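Local coordinates for sugar ABC transporter substrate-binding protein, BlMnBP1 (Bifidobacterium animalis subsp. lactis ATCC 27673, PDB 6I5R) that binds mannobiose between its two lobes and probably delivers manno-oligosaccharides from beta-mannan to a bifidobacterial ABC transporter, at residues N94-I103 with Y321-I329; I36-T47 with N72-Y83. One frame throughout, in Å; residues are numbered along the deposited sequence.

The two contacts are neighbours in one beta sheet, where strand 38-44 lies between 73-79 and 100-102. Interaction 2 pairs 38-44 with 73-79 in parallel; interaction 1 pairs 100-102 with the antiparallel strand through Ser322-Ile325. Their centres are about 10 Å apart. Two probable hydrogen bonds tie them together: Asp99 OD2 to Thr41 N at 2.7 Å and Tyr83 OH to Met102 O at 2.8 Å. As in other solute-binding proteins, the solute lies at the strands' ends, and both contacts reach the mannobiose, interaction 2 through Asn45, Arg46, Thr47 and Ser81, interaction 1 through Tyr321. The side chain of Tyr321 is about 4 Å from a bound beta-D-mannopyranose.

Interaction 1: residues N94-I103 with Y321-I329; sequences NNDSWDIMMI and YSYGINKNI
Asn326 lays its amide flat on the indole of Trp98, the two planes only 7° apart, with CB 3.4 Å from the centroid of the six-membered ring in a CH-pi contact. Met101 CE covers the opposite face, so the indole is sandwiched. The amide reaches this place because CG stands anti to the backbone N (chi1 -171°), and its rotation is fixed at both ends: ND2 donates to Asn95 O at 2.7 Å, in the carbonyl plane on a lone pair, and to Trp98 O, while OD1 closes an Asx turn with Asn328 N. Asn328 ND2 also splits its hydrogens, between Asn95 O and Asn94 OD1 (2.9 Å), approaching each from above the carbonyl plane. Asn95 O is thus gripped by two amides.

Farther along, Met102 and Tyr323 run side by side. Bends at chi2 and chi3 fold the methionine so that CE sits over one ring face, 3.9 Å from the centroid, while SD approaches obliquely, a Met-aromatic contact. Antiparallel backbone bonds join Met101 with Gly324 and Ile103 with Ser322.

Helix 83-93 packs on Trp98 and Met101, helix 331-346 on Ile100 and Tyr323, and strand 38-44 flanks 100-102.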
loop_
_atom_site.group_PDB
_atom_site.type_symbol
_atom_site.label_atom_id
_atom_site.label_comp_id
_atom_site.label_asym_id
_atom_site.label_seq_id
_atom_site.Cartn_x
_atom_site.Cartn_y
_atom_site.Cartn_z
ATOM N N ASN A 94 1.612 15.374 19.182
ATOM C CA ASN A 94 3.013 15.630 19.501
ATOM C C ASN A 94 3.358 15.333 20.960
ATOM O O ASN A 94 3.896 16.182 21.681
ATOM C CB ASN A 94 3.386 17.081 19.179
ATOM C CG ASN A 94 4.882 17.324 19.207
ATOM O OD1 ASN A 94 5.686 16.410 19.021
ATOM N ND2 ASN A 94 5.270 18.570 19.431
ATOM N N ASN A 95 3.097 14.099 21.375
ATOM C CA ASN A 95 3.305 13.685 22.756
ATOM C C ASN A 95 4.045 12.345 22.768
ATOM O O ASN A 95 4.673 11.927 21.784
ATOM C CB ASN A 95 1.944 13.726 23.478
ATOM C CG ASN A 95 0.927 12.755 22.914
ATOM O OD1 ASN A 95 1.273 11.752 22.309
ATOM N ND2 ASN A 95 -0.356 13.062 23.121
ATOM N N ASP A 96 4.005 11.650 23.905
ATOM C CA ASP A 96 4.729 10.396 24.074
ATOM C C ASP A 96 3.784 9.218 24.308
ATOM O O ASP A 96 4.167 8.211 24.905
ATOM C CB ASP A 96 5.752 10.511 25.209
ATOM C CG ASP A 96 5.125 10.888 26.532
ATOM O OD1 ASP A 96 3.890 10.981 26.589
ATOM O OD2 ASP A 96 5.856 11.072 27.547
ATOM N N SER A 97 2.556 9.313 23.812
ATOM C CA SER A 97 1.544 8.280 24.041
ATOM C C SER A 97 1.665 7.079 23.125
ATOM O O SER A 97 0.823 6.189 23.189
ATOM C CB SER A 97 0.157 8.866 23.845
ATOM O OG SER A 97 -0.016 9.248 22.496
ATOM N N TRP A 98 2.620 7.081 22.215
ATOM C CA TRP A 98 2.856 5.968 21.310
ATOM C C TRP A 98 4.361 5.880 21.172
ATOM O O TRP A 98 5.063 6.866 21.366
ATOM C CB TRP A 98 2.179 6.173 19.942
ATOM C CG TRP A 98 2.640 7.413 19.269
ATOM C CD1 TRP A 98 2.199 8.691 19.498
ATOM C CD2 TRP A 98 3.652 7.519 18.255
ATOM N NE1 TRP A 98 2.879 9.578 18.692
ATOM C CE2 TRP A 98 3.785 8.885 17.934
ATOM C CE3 TRP A 98 4.457 6.592 17.599
ATOM C CZ2 TRP A 98 4.682 9.340 16.987
ATOM C CZ3 TRP A 98 5.349 7.049 16.648
ATOM C CH2 TRP A 98 5.451 8.414 16.354
ATOM N N ASP A 99 4.851 4.710 20.858
ATOM C CA ASP A 99 6.282 4.516 20.679
ATOM C C ASP A 99 6.647 4.117 19.266
ATOM O O ASP A 99 7.645 4.609 18.736
ATOM C CB ASP A 99 6.764 3.449 21.656
ATOM C CG ASP A 99 6.592 3.896 23.109
ATOM O OD1 ASP A 99 7.379 4.769 23.558
ATOM O OD2 ASP A 99 5.653 3.411 23.777
ATOM N N ILE A 100 5.860 3.235 18.669
ATOM C CA ILE A 100 5.952 2.882 17.258
ATOM C C ILE A 100 4.566 3.030 16.652
ATOM O O ILE A 100 3.591 2.567 17.246
ATOM C CB ILE A 100 6.409 1.429 17.045
ATOM C CG1 ILE A 100 7.773 1.156 17.629
ATOM C CG2 ILE A 100 6.388 1.079 15.531
ATOM C CD1 ILE A 100 7.953 -0.320 17.881
ATOM N N MET A 101 4.485 3.624 15.455
ATOM C CA MET A 101 3.273 3.552 14.646
ATOM C C MET A 101 3.654 3.239 13.202
ATOM O O MET A 101 4.818 3.358 12.800
ATOM C CB MET A 101 2.444 4.848 14.680
ATOM C CG MET A 101 3.083 6.015 14.007
ATOM S SD MET A 101 1.931 7.358 13.616
ATOM C CE MET A 101 1.399 7.799 15.300
ATOM N N MET A 102 2.662 2.824 12.417
ATOM C CA MET A 102 2.861 2.756 10.974
ATOM C C MET A 102 2.672 4.179 10.448
ATOM O O MET A 102 1.652 4.827 10.725
ATOM C CB MET A 102 1.895 1.764 10.321
ATOM C CG MET A 102 1.851 0.417 11.001
ATOM S SD MET A 102 3.437 -0.352 11.447
ATOM C CE MET A 102 4.146 -0.777 9.839
ATOM N N ILE A 103 3.659 4.670 9.714
ATOM C CA ILE A 103 3.696 6.061 9.296
ATOM C C ILE A 103 2.497 6.379 8.409
ATOM O O ILE A 103 2.278 5.715 7.383
ATOM C CB ILE A 103 4.998 6.376 8.550
ATOM C CG1 ILE A 103 6.181 6.149 9.477
ATOM C CG2 ILE A 103 4.949 7.775 8.003
ATOM C CD1 ILE A 103 7.504 6.108 8.805
ATOM N N TYR A 321 3.123 -0.405 4.692
ATOM C CA TYR A 321 3.121 0.534 5.806
ATOM C C TYR A 321 4.465 0.408 6.507
ATOM O O TYR A 321 4.959 -0.705 6.704
ATOM C CB TYR A 321 2.005 0.224 6.795
ATOM C CG TYR A 321 0.794 1.124 6.726
ATOM C CD1 TYR A 321 0.892 2.486 6.983
ATOM C CD2 TYR A 321 -0.458 0.603 6.450
ATOM C CE1 TYR A 321 -0.206 3.297 6.967
ATOM C CE2 TYR A 321 -1.567 1.417 6.405
ATOM C CZ TYR A 321 -1.442 2.767 6.683
ATOM O OH TYR A 321 -2.565 3.585 6.656
ATOM N N SER A 322 5.070 1.537 6.860
ATOM C CA SER A 322 6.400 1.517 7.441
ATOM C C SER A 322 6.352 1.823 8.930
ATOM O O SER A 322 5.578 2.674 9.373
ATOM C CB SER A 322 7.310 2.526 6.749
ATOM O OG SER A 322 7.595 2.091 5.433
ATOM N N TYR A 323 7.214 1.142 9.685
ATOM C CA TYR A 323 7.371 1.439 11.104
ATOM C C TYR A 323 8.130 2.740 11.325
ATOM O O TYR A 323 9.220 2.927 10.772
ATOM C CB TYR A 323 8.142 0.348 11.802
ATOM C CG TYR A 323 7.682 -1.059 11.600
ATOM C CD1 TYR A 323 6.615 -1.567 12.321
ATOM C CD2 TYR A 323 8.319 -1.885 10.700
ATOM C CE1 TYR A 323 6.205 -2.843 12.157
ATOM C CE2 TYR A 323 7.928 -3.181 10.536
ATOM C CZ TYR A 323 6.862 -3.654 11.250
ATOM O OH TYR A 323 6.479 -4.934 11.089
ATOM N N GLY A 324 7.573 3.618 12.161
ATOM C CA GLY A 324 8.271 4.805 12.600
ATOM C C GLY A 324 8.216 4.911 14.110
ATOM O O GLY A 324 7.262 4.466 14.747
ATOM N N ILE A 325 9.271 5.502 14.669
ATOM C CA ILE A 325 9.483 5.600 16.112
ATOM C C ILE A 325 9.355 7.056 16.538
ATOM O O ILE A 325 9.914 7.957 15.900
ATOM C CB ILE A 325 10.861 5.041 16.522
ATOM C CG1 ILE A 325 10.941 3.551 16.179
ATOM C CG2 ILE A 325 11.107 5.220 18.001
ATOM C CD1 ILE A 325 12.315 2.986 16.187
ATOM N N ASN A 326 8.645 7.270 17.645
ATOM C CA ASN A 326 8.327 8.605 18.148
ATOM C C ASN A 326 9.585 9.302 18.679
ATOM O O ASN A 326 10.188 8.836 19.654
ATOM C CB ASN A 326 7.272 8.457 19.253
ATOM C CG ASN A 326 6.684 9.771 19.716
ATOM O OD1 ASN A 326 7.135 10.838 19.346
ATOM N ND2 ASN A 326 5.661 9.679 20.575
ATOM N N LYS A 327 9.966 10.410 18.086
ATOM C CA LYS A 327 11.134 11.077 18.602
ATOM C C LYS A 327 10.928 11.646 20.011
ATOM O O LYS A 327 11.875 11.963 20.679
ATOM C CB LYS A 327 11.557 12.206 17.683
ATOM C CG LYS A 327 10.470 13.168 17.419
ATOM C CD LYS A 327 10.216 14.025 18.606
ATOM C CE LYS A 327 9.723 15.383 18.217
ATOM N NZ LYS A 327 10.295 16.411 19.125
ATOM N N ASN A 328 9.687 11.771 20.445
ATOM C CA ASN A 328 9.430 12.382 21.748
ATOM C C ASN A 328 9.721 11.453 22.918
ATOM O O ASN A 328 9.740 11.906 24.069
ATOM C CB ASN A 328 7.974 12.824 21.854
ATOM C CG ASN A 328 7.635 13.955 20.921
ATOM O OD1 ASN A 328 8.468 14.783 20.621
ATOM N ND2 ASN A 328 6.381 14.024 20.505
ATOM N N ILE A 329 9.897 10.163 22.678
ATOM C CA ILE A 329 9.982 9.246 23.802
ATOM C C ILE A 329 11.415 9.146 24.316
ATOM O O ILE A 329 12.362 9.625 23.679
ATOM C CB ILE A 329 9.424 7.857 23.434
ATOM C CG1 ILE A 329 10.397 7.108 22.506
ATOM C CG2 ILE A 329 8.026 7.990 22.828
ATOM C CD1 ILE A 329 9.825 5.862 21.924
HETATM O O HOH W 1 8.055 17.599 21.016
HETATM O O HOH W 2 3.955 3.960 6.032
#

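Interaction 2: residues I36-T47 with N72-Y83; sequences IKTTITFMNNRT and NITVKVQTDSNY. With BMA (beta-D-mannopyranose), chain B; BMA (beta-D-mannopyranose), chain C.
Thr38, Ile40, Phe42 and Asn44 donate their backbone N-H groups to the carbonyls of Asn72, Thr74, Lys76 and Gln78, and the carbonyls of the first three accept in return from Thr74, Lys76 and Gln78. This seven-bond parallel ladder, its axes approaching to 4.7 Å at 27°, is the strand pairing of a right-handed beta-alpha-beta crossover through helix 59-69.

Apolar contacts line the face that helices 59-69 and 331-346 share. Ile40 CD1 lies 4.1 Å from Ile73 CG2 and also meets Val75 CG2, while Val75 CG1 touches Phe42 CB. On the other face, Thr41 turns CG2, anti to the backbone N, against the amide of Gln78, and Thr39 CG2 presses tightly on Lys76 CD at 3.5 Å.

At the C-terminal ends the polar and aromatic groups gather. Tyr83 sets one ring face against the backbone of Asn45, and its CB packs on Asn45 CB at 3.5 Å. Asn44 OD1 accepts from Arg46 N at 2.8 Å, an Asx turn, and Arg46 is held by salt bridges to Asp48 and Glu354.

Sugar contacts follow. Asn45 ND2 donates to O2 (2.9 Å) and O6 (3.0 Å) of the chain B mannose; Thr47 OG1 lies beside C1 of the chain C mannose, whose O6 bonds weakly to Ser81 O.

Asn45, on a loop braced by the Asx turn and packed against Tyr83, supplies one of several polar grips, beside those of Glu266, Lys269 and Asp320, consistent with reading the positions of O2 and O6.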
loop_
_atom_site.group_PDB
_atom_site.type_symbol
_atom_site.label_atom_id
_atom_site.label_comp_id
_atom_site.label_asym_id
_atom_site.label_seq_id
_atom_site.Cartn_x
_atom_site.Cartn_y
_atom_site.Cartn_z
ATOM N N ILE A 36 17.346 -3.712 29.072
ATOM C CA ILE A 36 16.256 -2.758 29.109
ATOM C C ILE A 36 15.045 -3.418 29.733
ATOM O O ILE A 36 14.713 -4.571 29.410
ATOM C CB ILE A 36 15.931 -2.227 27.702
ATOM C CG1 ILE A 36 17.155 -1.540 27.105
ATOM C CG2 ILE A 36 14.784 -1.230 27.775
ATOM C CD1 ILE A 36 16.976 -1.209 25.616
ATOM N N LYS A 37 14.367 -2.667 30.596
ATOM C CA LYS A 37 13.069 -3.036 31.159
ATOM C C LYS A 37 12.117 -1.882 30.888
ATOM O O LYS A 37 12.213 -0.826 31.527
ATOM C CB LYS A 37 13.177 -3.307 32.659
ATOM C CG LYS A 37 14.263 -4.328 33.044
ATOM C CD LYS A 37 14.579 -4.331 34.535
ATOM C CE LYS A 37 15.620 -5.403 34.884
ATOM N NZ LYS A 37 16.489 -5.819 33.720
ATOM N N THR A 38 11.212 -2.059 29.929
ATOM C CA THR A 38 10.270 -0.992 29.618
ATOM C C THR A 38 9.090 -1.573 28.849
ATOM O O THR A 38 9.052 -2.761 28.495
ATOM C CB THR A 38 10.949 0.125 28.827
ATOM O OG1 THR A 38 10.054 1.219 28.637
ATOM C CG2 THR A 38 11.372 -0.371 27.460
ATOM N N THR A 39 8.137 -0.692 28.576
ATOM C CA THR A 39 6.961 -1.004 27.791
ATOM C C THR A 39 6.838 -0.001 26.659
ATOM O O THR A 39 6.991 1.204 26.865
ATOM C CB THR A 39 5.718 -0.954 28.659
ATOM O OG1 THR A 39 5.825 -1.926 29.700
ATOM C CG2 THR A 39 4.507 -1.246 27.832
ATOM N N ILE A 40 6.541 -0.509 25.472
ATOM C CA ILE A 40 6.330 0.321 24.298
ATOM C C ILE A 40 4.948 0.036 23.745
ATOM O O ILE A 40 4.434 -1.083 23.849
ATOM C CB ILE A 40 7.430 0.075 23.249
ATOM C CG1 ILE A 40 7.460 -1.388 22.832
ATOM C CG2 ILE A 40 8.798 0.488 23.875
ATOM C CD1 ILE A 40 8.452 -1.698 21.681
ATOM N N THR A 41 4.351 1.078 23.167
ATOM C CA THR A 41 3.025 1.036 22.577
ATOM C C THR A 41 3.223 1.062 21.070
ATOM O O THR A 41 3.872 1.974 20.541
ATOM C CB THR A 41 2.154 2.192 23.062
ATOM O OG1 THR A 41 1.865 1.988 24.451
ATOM C CG2 THR A 41 0.825 2.225 22.308
ATOM N N PHE A 42 2.661 0.061 20.396
ATOM C CA PHE A 42 2.827 -0.181 18.963
ATOM C C PHE A 42 1.459 0.006 18.319
ATOM O O PHE A 42 0.558 -0.791 18.560
ATOM C CB PHE A 42 3.384 -1.591 18.764
ATOM C CG PHE A 42 3.330 -2.108 17.339
ATOM C CD1 PHE A 42 3.384 -1.252 16.259
ATOM C CD2 PHE A 42 3.252 -3.482 17.097
ATOM C CE1 PHE A 42 3.357 -1.751 14.985
ATOM C CE2 PHE A 42 3.222 -3.982 15.803
ATOM C CZ PHE A 42 3.268 -3.107 14.754
ATOM N N MET A 43 1.281 1.105 17.580
ATOM C CA MET A 43 0.020 1.386 16.899
ATOM C C MET A 43 0.090 0.823 15.480
ATOM O O MET A 43 1.046 1.094 14.750
ATOM C CB MET A 43 -0.243 2.890 16.830
ATOM C CG MET A 43 -0.433 3.617 18.154
ATOM S SD MET A 43 -0.651 5.390 17.787
ATOM C CE MET A 43 -2.008 5.353 16.651
ATOM N N ASN A 44 -0.912 0.051 15.075
ATOM C CA ASN A 44 -0.939 -0.383 13.674
ATOM C C ASN A 44 -2.379 -0.555 13.199
ATOM O O ASN A 44 -3.341 -0.383 13.950
ATOM C CB ASN A 44 -0.107 -1.658 13.450
ATOM C CG ASN A 44 -0.719 -2.873 14.071
ATOM O OD1 ASN A 44 -1.648 -3.457 13.533
ATOM N ND2 ASN A 44 -0.202 -3.266 15.212
ATOM N N ASN A 45 -2.513 -0.894 11.914
ATOM C CA ASN A 45 -3.811 -0.916 11.249
ATOM C C ASN A 45 -4.460 -2.295 11.230
ATOM O O ASN A 45 -5.589 -2.428 10.749
ATOM C CB ASN A 45 -3.663 -0.456 9.807
ATOM C CG ASN A 45 -2.710 -1.335 9.027
ATOM O OD1 ASN A 45 -1.603 -1.601 9.456
ATOM N ND2 ASN A 45 -3.164 -1.817 7.886
ATOM N N ARG A 46 -3.760 -3.321 11.692
ATOM C CA ARG A 46 -4.214 -4.700 11.529
ATOM C C ARG A 46 -5.105 -5.086 12.709
ATOM O O ARG A 46 -4.749 -5.874 13.583
ATOM C CB ARG A 46 -3.014 -5.628 11.370
ATOM C CG ARG A 46 -2.209 -5.337 10.102
ATOM C CD ARG A 46 -3.053 -5.533 8.814
ATOM N NE ARG A 46 -3.653 -6.851 8.776
ATOM C CZ ARG A 46 -3.059 -7.918 8.253
ATOM N NH1 ARG A 46 -1.846 -7.823 7.715
ATOM N NH2 ARG A 46 -3.675 -9.079 8.286
ATOM N N THR A 47 -6.300 -4.493 12.711
ATOM C CA THR A 47 -7.290 -4.843 13.724
ATOM C C THR A 47 -7.572 -6.336 13.717
ATOM O O THR A 47 -7.810 -6.947 14.767
ATOM C CB THR A 47 -8.581 -4.068 13.464
ATOM O OG1 THR A 47 -9.023 -4.324 12.120
ATOM C CG2 THR A 47 -8.375 -2.600 13.619
ATOM N N ASN A 72 11.932 -8.521 28.828
ATOM C CA ASN A 72 11.620 -7.326 29.599
ATOM C C ASN A 72 11.249 -6.131 28.735
ATOM O O ASN A 72 11.089 -5.035 29.270
ATOM C CB ASN A 72 12.779 -7.015 30.539
ATOM C CG ASN A 72 13.176 -8.246 31.369
ATOM O OD1 ASN A 72 14.337 -8.699 31.361
ATOM N ND2 ASN A 72 12.207 -8.811 32.050
ATOM N N ILE A 73 11.061 -6.325 27.435
ATOM C CA ILE A 73 10.459 -5.314 26.583
ATOM C C ILE A 73 9.023 -5.759 26.343
ATOM O O ILE A 73 8.755 -6.621 25.495
ATOM C CB ILE A 73 11.221 -5.127 25.273
ATOM C CG1 ILE A 73 12.606 -4.553 25.523
ATOM C CG2 ILE A 73 10.415 -4.196 24.320
ATOM C CD1 ILE A 73 13.424 -4.377 24.269
ATOM N N THR A 74 8.100 -5.158 27.079
ATOM C CA THR A 74 6.683 -5.440 26.923
ATOM C C THR A 74 6.123 -4.591 25.793
ATOM O O THR A 74 6.284 -3.365 25.777
ATOM C CB THR A 74 5.929 -5.164 28.229
ATOM O OG1 THR A 74 6.315 -6.116 29.234
ATOM C CG2 THR A 74 4.419 -5.212 27.982
ATOM N N VAL A 75 5.451 -5.250 24.864
ATOM C CA VAL A 75 4.889 -4.608 23.687
ATOM C C VAL A 75 3.373 -4.593 23.815
ATOM O O VAL A 75 2.741 -5.655 23.854
ATOM C CB VAL A 75 5.309 -5.332 22.404
ATOM C CG1 VAL A 75 4.778 -4.582 21.187
ATOM C CG2 VAL A 75 6.819 -5.485 22.337
ATOM N N LYS A 76 2.792 -3.396 23.842
ATOM C CA LYS A 76 1.341 -3.232 23.898
ATOM C C LYS A 76 0.850 -2.804 22.529
ATOM O O LYS A 76 1.300 -1.778 22.016
ATOM C CB LYS A 76 0.951 -2.182 24.927
ATOM C CG LYS A 76 1.249 -2.601 26.358
ATOM C CD LYS A 76 1.103 -1.408 27.245
ATOM C CE LYS A 76 -0.321 -0.866 27.177
ATOM N NZ LYS A 76 -0.401 0.154 28.269
ATOM N N VAL A 77 -0.080 -3.561 21.960
ATOM C CA VAL A 77 -0.561 -3.303 20.601
ATOM C C VAL A 77 -1.855 -2.513 20.679
ATOM O O VAL A 77 -2.775 -2.886 21.423
ATOM C CB VAL A 77 -0.778 -4.607 19.818
ATOM C CG1 VAL A 77 -1.168 -4.294 18.383
ATOM C CG2 VAL A 77 0.452 -5.440 19.845
ATOM N N GLN A 78 -1.949 -1.464 19.874
ATOM C CA GLN A 78 -3.183 -0.712 19.682
ATOM C C GLN A 78 -3.544 -0.678 18.201
ATOM O O GLN A 78 -2.727 -0.272 17.370
ATOM C CB GLN A 78 -3.038 0.716 20.194
ATOM C CG GLN A 78 -2.688 0.842 21.657
ATOM C CD GLN A 78 -2.708 2.291 22.109
ATOM O OE1 GLN A 78 -2.738 3.207 21.285
ATOM N NE2 GLN A 78 -2.723 2.508 23.409
ATOM N N THR A 79 -4.765 -1.084 17.878
ATOM C CA THR A 79 -5.221 -1.099 16.498
ATOM C C THR A 79 -6.509 -0.308 16.381
ATOM O O THR A 79 -7.347 -0.338 17.287
ATOM C CB THR A 79 -5.428 -2.529 16.014
ATOM O OG1 THR A 79 -6.351 -3.201 16.881
ATOM C CG2 THR A 79 -4.118 -3.257 16.003
ATOM N N ASP A 80 -6.649 0.404 15.267
ATOM C CA ASP A 80 -7.798 1.246 14.960
ATOM C C ASP A 80 -8.351 0.904 13.585
ATOM O O ASP A 80 -7.589 0.741 12.630
ATOM C CB ASP A 80 -7.377 2.711 14.980
ATOM C CG ASP A 80 -7.476 3.330 16.352
ATOM O OD1 ASP A 80 -8.550 3.161 16.965
ATOM O OD2 ASP A 80 -6.503 3.996 16.817
ATOM N N SER A 81 -9.682 0.847 13.454
ATOM C CA SER A 81 -10.234 0.544 12.135
ATOM C C SER A 81 -9.999 1.703 11.183
ATOM O O SER A 81 -9.691 1.490 10.004
ATOM C CB SER A 81 -11.721 0.238 12.212
ATOM O OG SER A 81 -12.394 1.370 12.723
ATOM N N ASN A 82 -10.145 2.929 11.674
ATOM C CA ASN A 82 -9.899 4.116 10.860
ATOM C C ASN A 82 -8.433 4.537 11.009
ATOM O O ASN A 82 -8.108 5.615 11.477
ATOM C CB ASN A 82 -10.846 5.235 11.269
ATOM C CG ASN A 82 -10.828 6.398 10.300
ATOM O OD1 ASN A 82 -10.217 6.322 9.232
ATOM N ND2 ASN A 82 -11.489 7.501 10.674
ATOM N N TYR A 83 -7.532 3.649 10.596
ATOM C CA TYR A 83 -6.151 3.770 11.053
ATOM C C TYR A 83 -5.491 5.062 10.560
ATOM O O TYR A 83 -4.920 5.820 11.352
ATOM C CB TYR A 83 -5.302 2.570 10.630
ATOM C CG TYR A 83 -3.883 2.836 11.123
ATOM C CD1 TYR A 83 -3.581 2.744 12.472
ATOM C CD2 TYR A 83 -2.883 3.292 10.254
ATOM C CE1 TYR A 83 -2.308 3.031 12.939
ATOM C CE2 TYR A 83 -1.610 3.595 10.717
ATOM C CZ TYR A 83 -1.333 3.452 12.072
ATOM O OH TYR A 83 -0.077 3.740 12.571
HETATM C C1 BMA B . -5.827 -2.435 5.449
HETATM C C2 BMA B . -5.693 -0.899 5.225
HETATM C C3 BMA B . -4.809 -0.675 4.038
HETATM C C4 BMA B . -3.534 -1.508 4.120
HETATM C C5 BMA B . -3.860 -2.989 4.318
HETATM C C6 BMA B . -2.606 -3.826 4.481
HETATM O O2 BMA B . -4.995 -0.281 6.305
HETATM O O3 BMA B . -4.449 0.700 3.869
HETATM O O4 BMA B . -2.846 -1.357 2.906
HETATM O O5 BMA B . -4.628 -3.108 5.528
HETATM O O6 BMA B . -1.900 -3.451 5.675
HETATM C C1 BMA C . -8.514 -5.410 8.766
HETATM C C2 BMA C . -7.436 -5.976 7.808
HETATM C C3 BMA C . -6.554 -4.836 7.315
HETATM C C4 BMA C . -7.380 -3.649 6.890
HETATM C C5 BMA C . -8.404 -3.270 7.968
HETATM C C6 BMA C . -9.219 -2.062 7.577
HETATM O O1 BMA C . -9.336 -6.505 9.010
HETATM O O2 BMA C . -8.132 -6.506 6.635
HETATM O O3 BMA C . -5.730 -5.235 6.275
HETATM O O4 BMA C . -6.536 -2.520 6.656
HETATM O O5 BMA C . -9.245 -4.387 8.203
HETATM O O6 BMA C . -9.811 -1.583 8.790
HETATM O O HOH W 3 -7.431 -0.374 10.172
#